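Local atomic coordinates of 5' nucleotidase family protein (Staphylococcus aureus subsp. aureus, PDB entry 4Q7F), a protein that belongs to the 5'-nucleotidase family, pairing a calcineurin-like phosphoesterase domain that carries manganese and magnesium ions with a family-specific C-terminal domain. Residues A[119-122]-A[123-127]; A[89-92]-A[93-97]; A[404-407]-A[408-411]; A[341-344]-A[345-348]. All coordinates share one frame; numbering follows the deposited sequence. Where two conformers were deposited one is given.

In the fold
Following the chain, contact 2 comes first, at the start of helix 91-99, then contact 1, at the end of helix 116-125; both belong to the calcineurin-like part. Contact 4, on the first turns of helix 342-355, and contact 3, where helix 397-408 ends, follow in the C-terminal part. Each is a local contact within one continuous run, so none closes a long loop, and the four stand in series without nesting or crossing. Contacts 1 and 2 touch, through a pair of hydroxyls and through side-chain packing between their helices. Contacts 3 and 4 stand about 19 Å apart between centres, roughly 40 Å from contact 1.

Contact 1 of 4, residues A[119-122]-A[123-127]; sequences LKDT and LRRLN
Asp121 meets the two arginines of the next turn in different ways. Arg125 offers NE to Asp121 OD2 at 2.8 Å in a salt bridge that is also a fairly straight hydrogen bond (N-H...O 161°). The oxygen lies in the guanidinium plane, at its edge, and is met on its syn side but well out of the carboxylate plane; the two flat groups are turned steeply against each other. A chi1 of 177° sets the Asp121 carboxylate beside its own carbonyl carbon, on the side of the following turn where Arg125 lies. Arg124, modelled in two conformers, lies in the one described here with its guanidinium face over the backbone, CZ 3.5 Å from Asp121 CA. Its NE stands 3.7 Å from Asp121 OD1, a long salt bridge, doubtful because Arg124 has a second conformer.

Among the backbone bonds, Leu123 N to Leu119 O (2.9 Å) and Arg124 N to Lys120 O (3.2 Å) are regular helical steps. This is the last turn of helix 116-125, and the pattern changes there: Thr122 O accepts from both Arg125 N (3.0 Å) and Leu126 N (3.1 Å), and Leu126 is the first residue to leave helical geometry. The Thr122 hydroxyl is engaged by Tyr118 O and by Ser90 OG beside helix 91-99.

The apolar side is carried by Leu119 CD1 and Leu123 CD2, 4.2 Å apart, with Phe112 against Leu119 and Val130 against Leu123.

Contact 2 of 4, residues A[89-92]-A[93-97]; sequences SSQP and LVDFY
The opening turn of helix 91-99 is where Ser90 and Gln91 hand their carbonyls to the residues that follow: Val94 N donates to Ser90 O at 2.9 Å and Asp95 N to Gln91 O at 2.8 Å. Just ahead of it, Ser89 OG accepts from Gln91 N at 3.0 Å, a capping bond that occupies an N-H at the helix start. One turn on, the Gln91 and Asp95 side chains join. Gln91 bends at its second torsion (chi2 69°), bringing NE2 to Asp95 OD1, with an N-H...O angle of 162°; the bond is modelled at 2.5 Å, shorter than such a bond normally is, so the length is doubtful. The acceptor sits in the amide plane and is met on its syn side, with NE2 tilted out of the carboxylate plane and the two groups twisted 45° apart. Phe96 brings CD2 to within 3.2 Å of Pro92 O, and its ring packs against Phe79 of helix 78-85 and Leu309 of helix 304-317. The amide-carboxylate pairing is consistent with NE2 facing Asp95 and would restrict the rotation of both groups; the N-H donor probably favours the ionised carboxylate.

Contact 3 of 4, residues A[404-407]-A[408-411]; sequences IERS and AEYF
The guanidinium of Arg406 turns its edge, not a face, to the carboxylate of Glu409. NH1 donates to Glu409 OE1 at 2.7 Å in a salt bridge, with the oxygen lying almost in the guanidinium plane; relative to Glu409, the donor comes from above the carboxylate, 36° out of its plane, and the two flat groups stand 68° apart. Further along, Tyr410 CD2 lies 3.8 Å above the plane of the Phe411 ring, over its centre, while Phe411 CZ is at the edge of the Tyr410 ring. Tyr434 joins both, stacked with Tyr410 and edge-to-face with Phe411.

Arg406 reaches Glu409 by bending at its second torsion (chi2 53°), which folds the chain over so that CD also passes 3.6 Å from Glu409 OE1. Glu409 answers with a chain extended beyond CG.

On the backbone, helix 397-408 is ending. Ala408 N still bonds to Ile404 O at 2.9 Å, but Glu409 N turns mainly to Arg406 O at 3.1 Å, keeping only a weak bond to Glu405 O, and Tyr410 N takes Ser407 O at 3.0 Å, three residues back. A type I beta turn follows, closed by Phe411 N to Ala408 O at 3.3 Å, and leads into strand 411-414.

Arg406 is buried, and its charge is matched by Glu409 on NH1 while NH2 donates to the carbonyl of Gly483. With all three nitrogens engaged, NE by a partner outside the two segments, the rotation is restricted, and the salt bridge probably favours the ionised form of Glu409.

Contact 4 of 4, residues A[341-344]-A[345-348]; sequences HPFT and NFMN
Asn348 bonds twice to one carbonyl: its backbone N and its side-chain ND2 reach Thr344 O at 3.0 Å and 3.2 Å, from opposite faces of the carbonyl plane. ND2 has a further acceptor in Ile436 O. At the helix start the N-cap is a histidine: His341 ND1 accepts from Phe343 N at 3.1 Å, and His341 O takes the first helical bond, from Asn345 N. A water bridges Pro342 O and Asn345 ND2, 2.8 Å from each, donating to the first and accepting from the second.

A chi1 of -174° turns the Phe343 ring forward along the helix to Phe346 and Met347. Met347, present as selenomethionine, lays CG over the face of that ring, 4.2 Å from its centroid, in a CH-pi contact. SE approaches more obliquely, 3.6 Å from Phe343 CE2, a Met-aromatic contact. Phe346 CD2 comes to 3.9 Å from Phe343 CE1; the rings meet obliquely, planes 40° apart.

Helix 342-355 thus faces several elements: Phe343 lies edge-to-face with Phe371, Phe346 packs on helix 501-511, Met347 and Asn348 rest on strand 359-363, and Asn345 OD1 accepts from Val520 N and Val521 N just ahead of strand 522-526.

Contact 1 of 4, residues A[119-122]-A[123-127]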
loop_
_atom_site.group_PDB
_atom_site.type_symbol
_atom_site.label_atom_id
_atom_site.label_comp_id
_atom_site.label_asym_id
_atom_site.label_seq_id
_atom_site.Cartn_x
_atom_site.Cartn_y
_atom_site.Cartn_z
ATOM N N LEU A 119 0.882 12.029 11.673
ATOM C CA LEU A 119 -0.006 10.957 12.138
ATOM C C LEU A 119 -0.631 11.286 13.499
ATOM O O LEU A 119 -1.859 11.207 13.664
ATOM C CB LEU A 119 0.740 9.632 12.220
ATOM C CG LEU A 119 -0.078 8.444 12.734
ATOM C CD1 LEU A 119 -1.349 8.249 11.909
ATOM C CD2 LEU A 119 0.754 7.175 12.749
ATOM N N LYS A 120 0.207 11.672 14.464
ATOM C CA LYS A 120 -0.283 11.996 15.800
ATOM C C LYS A 120 -1.340 13.098 15.748
ATOM O O LYS A 120 -2.382 12.992 16.412
ATOM C CB LYS A 120 0.858 12.388 16.744
ATOM C CG LYS A 120 1.810 11.249 17.118
ATOM C CD LYS A 120 2.777 11.710 18.196
ATOM C CE LYS A 120 3.710 10.601 18.648
ATOM N NZ LYS A 120 4.731 11.098 19.624
ATOM N N ASP A 121 -1.066 14.164 14.991
ATOM C CA ASP A 121 -2.033 15.263 14.816
ATOM C C ASP A 121 -3.368 14.735 14.234
ATOM O O ASP A 121 -4.461 15.164 14.626
ATOM C CB ASP A 121 -1.462 16.321 13.881
ATOM C CG ASP A 121 -2.430 17.438 13.614
ATOM O OD1 ASP A 121 -2.746 18.185 14.561
ATOM O OD2 ASP A 121 -2.883 17.578 12.441
ATOM N N THR A 122 -3.259 13.826 13.269
ATOM C CA THR A 122 -4.419 13.208 12.648
ATOM C C THR A 122 -5.252 12.447 13.698
ATOM O O THR A 122 -6.489 12.680 13.844
ATOM C CB THR A 122 -3.974 12.287 11.480
ATOM O OG1 THR A 122 -3.420 13.096 10.437
ATOM C CG2 THR A 122 -5.120 11.501 10.913
ATOM N N LEU A 123 -4.592 11.607 14.496
ATOM C CA LEU A 123 -5.321 10.835 15.494
ATOM C C LEU A 123 -6.080 11.702 16.486
ATOM O O LEU A 123 -7.171 11.331 16.911
ATOM C CB LEU A 123 -4.415 9.865 16.250
ATOM C CG LEU A 123 -3.671 8.845 15.366
ATOM C CD1 LEU A 123 -2.889 7.846 16.210
ATOM C CD2 LEU A 123 -4.633 8.130 14.462
ATOM N N ARG A 124 -5.511 12.846 16.865
ATOM C CA ARG A 124 -6.191 13.712 17.830
ATOM C C ARG A 124 -7.324 14.528 17.198
ATOM O O ARG A 124 -8.201 14.997 17.903
ATOM C CB ARG A 124 -5.204 14.590 18.637
ATOM C CG ARG A 124 -4.274 15.504 17.859
ATOM C CD ARG A 124 -3.393 16.336 18.810
ATOM N NE ARG A 124 -2.340 17.055 18.083
ATOM C CZ ARG A 124 -1.085 16.631 17.906
ATOM N NH1 ARG A 124 -0.241 17.374 17.201
ATOM N NH2 ARG A 124 -0.657 15.478 18.420
ATOM N N ARG A 125 -7.299 14.683 15.877
ATOM C CA ARG A 125 -8.351 15.408 15.161
ATOM C C ARG A 125 -9.600 14.488 14.898
ATOM O O ARG A 125 -10.715 14.977 14.744
ATOM C CB ARG A 125 -7.835 15.974 13.830
ATOM C CG ARG A 125 -6.897 17.171 13.944
ATOM C CD ARG A 125 -6.361 17.572 12.558
ATOM N NE ARG A 125 -5.428 18.711 12.598
ATOM C CZ ARG A 125 -5.783 19.998 12.660
ATOM N NH1 ARG A 125 -7.060 20.358 12.714
ATOM N NH2 ARG A 125 -4.847 20.940 12.684
ATOM N N LEU A 126 -9.388 13.174 14.846
ATOM C CA LEU A 126 -10.475 12.219 14.635
ATOM C C LEU A 126 -11.361 12.113 15.874
ATOM O O LEU A 126 -10.874 12.201 17.015
ATOM C CB LEU A 126 -9.943 10.835 14.300
ATOM C CG LEU A 126 -9.174 10.680 12.985
ATOM C CD1 LEU A 126 -8.415 9.361 12.912
ATOM C CD2 LEU A 126 -10.119 10.789 11.791
ATOM N N ASN A 127 -12.643 11.888 15.635
ATOM C CA ASN A 127 -13.644 11.785 16.720
ATOM C C ASN A 127 -13.981 10.338 17.158
ATOM O O ASN A 127 -15.011 10.088 17.731
ATOM C CB ASN A 127 -14.908 12.579 16.363
ATOM C CG ASN A 127 -15.652 12.007 15.171
ATOM O OD1 ASN A 127 -15.439 10.873 14.779
ATOM N ND2 ASN A 127 -16.541 12.803 14.590
#

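Contact 2 of 4, residues A[89-92]-A[93-97]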
loop_
_atom_site.group_PDB
_atom_site.type_symbol
_atom_site.label_atom_id
_atom_site.label_comp_id
_atom_site.label_asym_id
_atom_site.label_seq_id
_atom_site.Cartn_x
_atom_site.Cartn_y
_atom_site.Cartn_z
ATOM N N SER A 89 -2.069 19.931 6.317
ATOM C CA SER A 89 -2.979 19.372 7.317
ATOM C C SER A 89 -3.857 18.269 6.739
ATOM O O SER A 89 -4.279 18.328 5.587
ATOM C CB SER A 89 -3.883 20.460 7.857
ATOM O OG SER A 89 -4.792 19.942 8.824
ATOM N N SER A 90 -4.123 17.262 7.555
ATOM C CA SER A 90 -5.011 16.180 7.180
ATOM C C SER A 90 -6.488 16.580 7.501
ATOM O O SER A 90 -7.390 15.814 7.250
ATOM C CB SER A 90 -4.653 14.922 7.969
ATOM O OG SER A 90 -4.780 15.148 9.373
ATOM N N GLN A 91 -6.726 17.783 8.016
ATOM C CA GLN A 91 -8.087 18.158 8.430
ATOM C C GLN A 91 -9.191 17.903 7.378
ATOM O O GLN A 91 -10.226 17.337 7.716
ATOM C CB GLN A 91 -8.155 19.608 8.930
ATOM C CG GLN A 91 -9.485 19.938 9.608
ATOM C CD GLN A 91 -9.641 19.203 10.930
ATOM O OE1 GLN A 91 -8.778 19.302 11.802
ATOM N NE2 GLN A 91 -10.746 18.492 11.099
ATOM N N PRO A 92 -8.983 18.330 6.110
ATOM C CA PRO A 92 -10.041 18.077 5.117
ATOM C C PRO A 92 -10.436 16.601 5.012
ATOM O O PRO A 92 -11.610 16.277 4.862
ATOM C CB PRO A 92 -9.446 18.611 3.822
ATOM C CG PRO A 92 -8.482 19.691 4.260
ATOM C CD PRO A 92 -7.936 19.245 5.597
ATOM N N LEU A 93 -9.458 15.716 5.106
ATOM C CA LEU A 93 -9.718 14.289 5.057
ATOM C C LEU A 93 -10.388 13.815 6.348
ATOM O O LEU A 93 -11.326 13.007 6.315
ATOM C CB LEU A 93 -8.411 13.540 4.877
ATOM C CG LEU A 93 -8.521 12.025 4.902
ATOM C CD1 LEU A 93 -9.342 11.540 3.723
ATOM C CD2 LEU A 93 -7.127 11.412 4.880
ATOM N N VAL A 94 -9.896 14.322 7.483
ATOM C CA VAL A 94 -10.420 13.953 8.788
ATOM C C VAL A 94 -11.900 14.365 8.879
ATOM O O VAL A 94 -12.729 13.622 9.413
ATOM C CB VAL A 94 -9.592 14.603 9.940
ATOM C CG1 VAL A 94 -10.322 14.511 11.281
ATOM C CG2 VAL A 94 -8.218 13.976 10.053
ATOM N N ASP A 95 -12.223 15.540 8.357
ATOM C CA ASP A 95 -13.620 16.010 8.332
ATOM C C ASP A 95 -14.565 14.983 7.672
ATOM O O ASP A 95 -15.681 14.758 8.163
ATOM C CB ASP A 95 -13.733 17.346 7.636
ATOM C CG ASP A 95 -13.160 18.476 8.457
ATOM O OD1 ASP A 95 -12.745 18.230 9.607
ATOM O OD2 ASP A 95 -13.141 19.612 7.965
ATOM N N PHE A 96 -14.136 14.371 6.568
ATOM C CA PHE A 96 -14.944 13.338 5.936
ATOM C C PHE A 96 -15.192 12.204 6.918
ATOM O O PHE A 96 -16.349 11.794 7.110
ATOM C CB PHE A 96 -14.301 12.775 4.644
ATOM C CG PHE A 96 -14.433 13.684 3.451
ATOM C CD1 PHE A 96 -15.671 13.862 2.846
ATOM C CD2 PHE A 96 -13.333 14.340 2.919
ATOM C CE1 PHE A 96 -15.817 14.692 1.751
ATOM C CE2 PHE A 96 -13.471 15.165 1.817
ATOM C CZ PHE A 96 -14.704 15.346 1.231
ATOM N N TYR A 97 -14.137 11.672 7.537
ATOM C CA TYR A 97 -14.337 10.562 8.471
ATOM C C TYR A 97 -15.205 10.969 9.657
ATOM O O TYR A 97 -16.086 10.222 10.090
ATOM C CB TYR A 97 -13.016 9.971 8.949
ATOM C CG TYR A 97 -12.409 8.985 7.993
ATOM C CD1 TYR A 97 -11.600 9.389 6.951
ATOM C CD2 TYR A 97 -12.678 7.630 8.126
ATOM C CE1 TYR A 97 -11.060 8.458 6.065
ATOM C CE2 TYR A 97 -12.161 6.710 7.250
ATOM C CZ TYR A 97 -11.352 7.124 6.228
ATOM O OH TYR A 97 -10.848 6.159 5.384
#

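Contact 3 of 4, residues A[404-407]-A[408-411]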
loop_
_atom_site.group_PDB
_atom_site.type_symbol
_atom_site.label_atom_id
_atom_site.label_comp_id
_atom_site.label_asym_id
_atom_site.label_seq_id
_atom_site.Cartn_x
_atom_site.Cartn_y
_atom_site.Cartn_z
ATOM N N ILE A 404 19.725 -7.051 -9.406
ATOM C CA ILE A 404 19.146 -7.252 -10.748
ATOM C C ILE A 404 18.541 -8.662 -10.820
ATOM O O ILE A 404 17.548 -8.857 -11.492
ATOM C CB ILE A 404 20.152 -6.987 -11.891
ATOM C CG1 ILE A 404 20.663 -5.548 -11.825
ATOM C CG2 ILE A 404 19.484 -7.170 -13.239
ATOM C CD1 ILE A 404 21.824 -5.232 -12.758
ATOM N N GLU A 405 19.127 -9.637 -10.123
ATOM C CA GLU A 405 18.571 -10.992 -10.123
ATOM C C GLU A 405 17.197 -10.993 -9.395
ATOM O O GLU A 405 16.289 -11.743 -9.750
ATOM C CB GLU A 405 19.531 -11.966 -9.449
ATOM C CG GLU A 405 20.827 -12.243 -10.216
ATOM C CD GLU A 405 20.651 -13.130 -11.437
ATOM O OE1 GLU A 405 19.509 -13.480 -11.752
ATOM O OE2 GLU A 405 21.673 -13.497 -12.122
ATOM N N ARG A 406 17.045 -10.138 -8.396
ATOM C CA ARG A 406 15.766 -10.075 -7.655
ATOM C C ARG A 406 14.687 -9.580 -8.626
ATOM O O ARG A 406 13.653 -10.225 -8.770
ATOM C CB ARG A 406 15.868 -9.213 -6.425
ATOM C CG ARG A 406 14.516 -8.832 -5.782
ATOM C CD ARG A 406 13.601 -10.010 -5.471
ATOM N NE ARG A 406 12.319 -9.534 -4.924
ATOM C CZ ARG A 406 11.190 -10.235 -4.909
ATOM N NH1 ARG A 406 11.145 -11.480 -5.408
ATOM N NH2 ARG A 406 10.091 -9.689 -4.397
ATOM N N SER A 407 14.958 -8.473 -9.318
ATOM C CA SER A 407 14.050 -7.947 -10.322
ATOM C C SER A 407 13.756 -9.000 -11.391
ATOM O O SER A 407 12.625 -9.133 -11.775
ATOM C CB SER A 407 14.621 -6.689 -10.991
ATOM O OG SER A 407 14.913 -5.691 -10.025
ATOM N N ALA A 408 14.784 -9.720 -11.891
ATOM C CA ALA A 408 14.611 -10.749 -12.924
ATOM C C ALA A 408 13.660 -11.893 -12.521
ATOM O O ALA A 408 13.163 -12.633 -13.396
ATOM C CB ALA A 408 15.995 -11.310 -13.395
ATOM N N GLU A 409 13.414 -12.046 -11.223
ATOM C CA GLU A 409 12.461 -13.039 -10.695
ATOM C C GLU A 409 11.026 -12.705 -11.105
ATOM O O GLU A 409 10.139 -13.547 -11.024
ATOM C CB GLU A 409 12.512 -13.108 -9.169
ATOM C CG GLU A 409 13.820 -13.630 -8.614
ATOM C CD GLU A 409 13.867 -13.583 -7.106
ATOM O OE1 GLU A 409 12.782 -13.402 -6.466
ATOM O OE2 GLU A 409 14.978 -13.703 -6.553
ATOM N N TYR A 410 10.818 -11.454 -11.514
ATOM C CA TYR A 410 9.527 -10.962 -11.992
ATOM C C TYR A 410 9.040 -11.711 -13.216
ATOM O O TYR A 410 7.863 -11.770 -13.457
ATOM C CB TYR A 410 9.667 -9.481 -12.376
ATOM C CG TYR A 410 8.433 -8.851 -12.941
ATOM C CD1 TYR A 410 7.348 -8.558 -12.120
ATOM C CD2 TYR A 410 8.349 -8.502 -14.279
ATOM C CE1 TYR A 410 6.221 -7.951 -12.616
ATOM C CE2 TYR A 410 7.213 -7.902 -14.780
ATOM C CZ TYR A 410 6.155 -7.636 -13.945
ATOM O OH TYR A 410 5.039 -7.030 -14.454
ATOM N N PHE A 411 9.955 -12.275 -13.999
ATOM C CA PHE A 411 9.592 -12.960 -15.214
ATOM C C PHE A 411 9.548 -14.477 -15.082
ATOM O O PHE A 411 10.163 -15.071 -14.195
ATOM C CB PHE A 411 10.588 -12.634 -16.346
ATOM C CG PHE A 411 10.670 -11.173 -16.696
ATOM C CD1 PHE A 411 9.683 -10.569 -17.448
ATOM C CD2 PHE A 411 11.759 -10.419 -16.304
ATOM C CE1 PHE A 411 9.761 -9.225 -17.774
ATOM C CE2 PHE A 411 11.844 -9.079 -16.623
ATOM C CZ PHE A 411 10.847 -8.479 -17.357
#

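Contact 4 of 4, residues A[341-344]-A[345-348]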
loop_
_atom_site.group_PDB
_atom_site.type_symbol
_atom_site.label_atom_id
_atom_site.label_comp_id
_atom_site.label_asym_id
_atom_site.label_seq_id
_atom_site.Cartn_x
_atom_site.Cartn_y
_atom_site.Cartn_z
ATOM N N HIS A 341 12.104 1.582 -22.529
ATOM C CA HIS A 341 11.038 2.416 -23.020
ATOM C C HIS A 341 11.483 3.868 -22.793
ATOM O O HIS A 341 12.141 4.159 -21.790
ATOM C CB HIS A 341 9.750 2.105 -22.246
ATOM C CG HIS A 341 8.542 2.782 -22.801
ATOM N ND1 HIS A 341 8.228 4.085 -22.498
ATOM C CD2 HIS A 341 7.600 2.362 -23.685
ATOM C CE1 HIS A 341 7.134 4.438 -23.150
ATOM N NE2 HIS A 341 6.726 3.405 -23.868
ATOM N N PRO A 342 11.134 4.789 -23.704
ATOM C CA PRO A 342 11.563 6.174 -23.473
ATOM C C PRO A 342 11.198 6.751 -22.091
ATOM O O PRO A 342 11.946 7.569 -21.549
ATOM C CB PRO A 342 10.863 6.947 -24.594
ATOM C CG PRO A 342 10.728 5.945 -25.697
ATOM C CD PRO A 342 10.461 4.633 -25.007
ATOM N N PHE A 343 10.076 6.334 -21.515
ATOM C CA PHE A 343 9.681 6.852 -20.216
ATOM C C PHE A 343 10.528 6.273 -19.059
ATOM O O PHE A 343 10.866 6.993 -18.143
ATOM C CB PHE A 343 8.185 6.675 -19.956
ATOM C CG PHE A 343 7.726 7.342 -18.687
ATOM C CD1 PHE A 343 7.566 8.715 -18.638
ATOM C CD2 PHE A 343 7.496 6.606 -17.539
ATOM C CE1 PHE A 343 7.158 9.341 -17.468
ATOM C CE2 PHE A 343 7.101 7.227 -16.366
ATOM C CZ PHE A 343 6.939 8.598 -16.332
ATOM N N THR A 344 10.868 4.988 -19.096
ATOM C CA THR A 344 11.730 4.415 -18.048
ATOM C C THR A 344 13.151 4.976 -18.191
ATOM O O THR A 344 13.859 5.219 -17.187
ATOM C CB THR A 344 11.750 2.881 -18.068
ATOM O OG1 THR A 344 12.202 2.405 -19.346
ATOM C CG2 THR A 344 10.378 2.364 -17.783
ATOM N N ASN A 345 13.562 5.189 -19.436
ATOM C CA ASN A 345 14.843 5.787 -19.723
ATOM C C ASN A 345 14.880 7.184 -19.125
ATOM O O ASN A 345 15.843 7.558 -18.478
ATOM C CB ASN A 345 15.082 5.893 -21.204
ATOM C CG ASN A 345 16.449 6.421 -21.507
ATOM O OD1 ASN A 345 17.448 5.777 -21.189
ATOM N ND2 ASN A 345 16.512 7.602 -22.108
ATOM N N PHE A 346 13.800 7.929 -19.330
ATOM C CA PHE A 346 13.666 9.268 -18.787
ATOM C C PHE A 346 13.750 9.305 -17.263
ATOM O O PHE A 346 14.450 10.147 -16.715
ATOM C CB PHE A 346 12.352 9.878 -19.249
ATOM C CG PHE A 346 11.843 10.972 -18.365
ATOM C CD1 PHE A 346 12.412 12.225 -18.389
ATOM C CD2 PHE A 346 10.781 10.742 -17.516
ATOM C CE1 PHE A 346 11.935 13.229 -17.567
ATOM C CE2 PHE A 346 10.293 11.741 -16.697
ATOM C CZ PHE A 346 10.873 12.992 -16.724
HETATM N N MSE A 347 13.016 8.421 -16.583
HETATM C CA MSE A 347 13.001 8.410 -15.122
HETATM C C MSE A 347 14.374 8.097 -14.608
HETATM O O MSE A 347 14.874 8.788 -13.732
HETATM C CB MSE A 347 11.977 7.427 -14.551
HETATM C CG MSE A 347 10.540 7.947 -14.727
HETATM SE SE MSE A 347 9.310 6.940 -13.568
HETATM C CE MSE A 347 9.398 5.206 -14.506
ATOM N N ASN A 348 14.992 7.043 -15.129
ATOM C CA ASN A 348 16.349 6.691 -14.714
ATOM C C ASN A 348 17.374 7.809 -14.986
ATOM O O ASN A 348 18.235 8.070 -14.156
ATOM C CB ASN A 348 16.776 5.364 -15.328
ATOM C CG ASN A 348 16.280 4.177 -14.523
ATOM O OD1 ASN A 348 16.676 3.991 -13.361
ATOM N ND2 ASN A 348 15.448 3.348 -15.133
HETATM O O HOH W 1 14.069 8.867 -22.781
#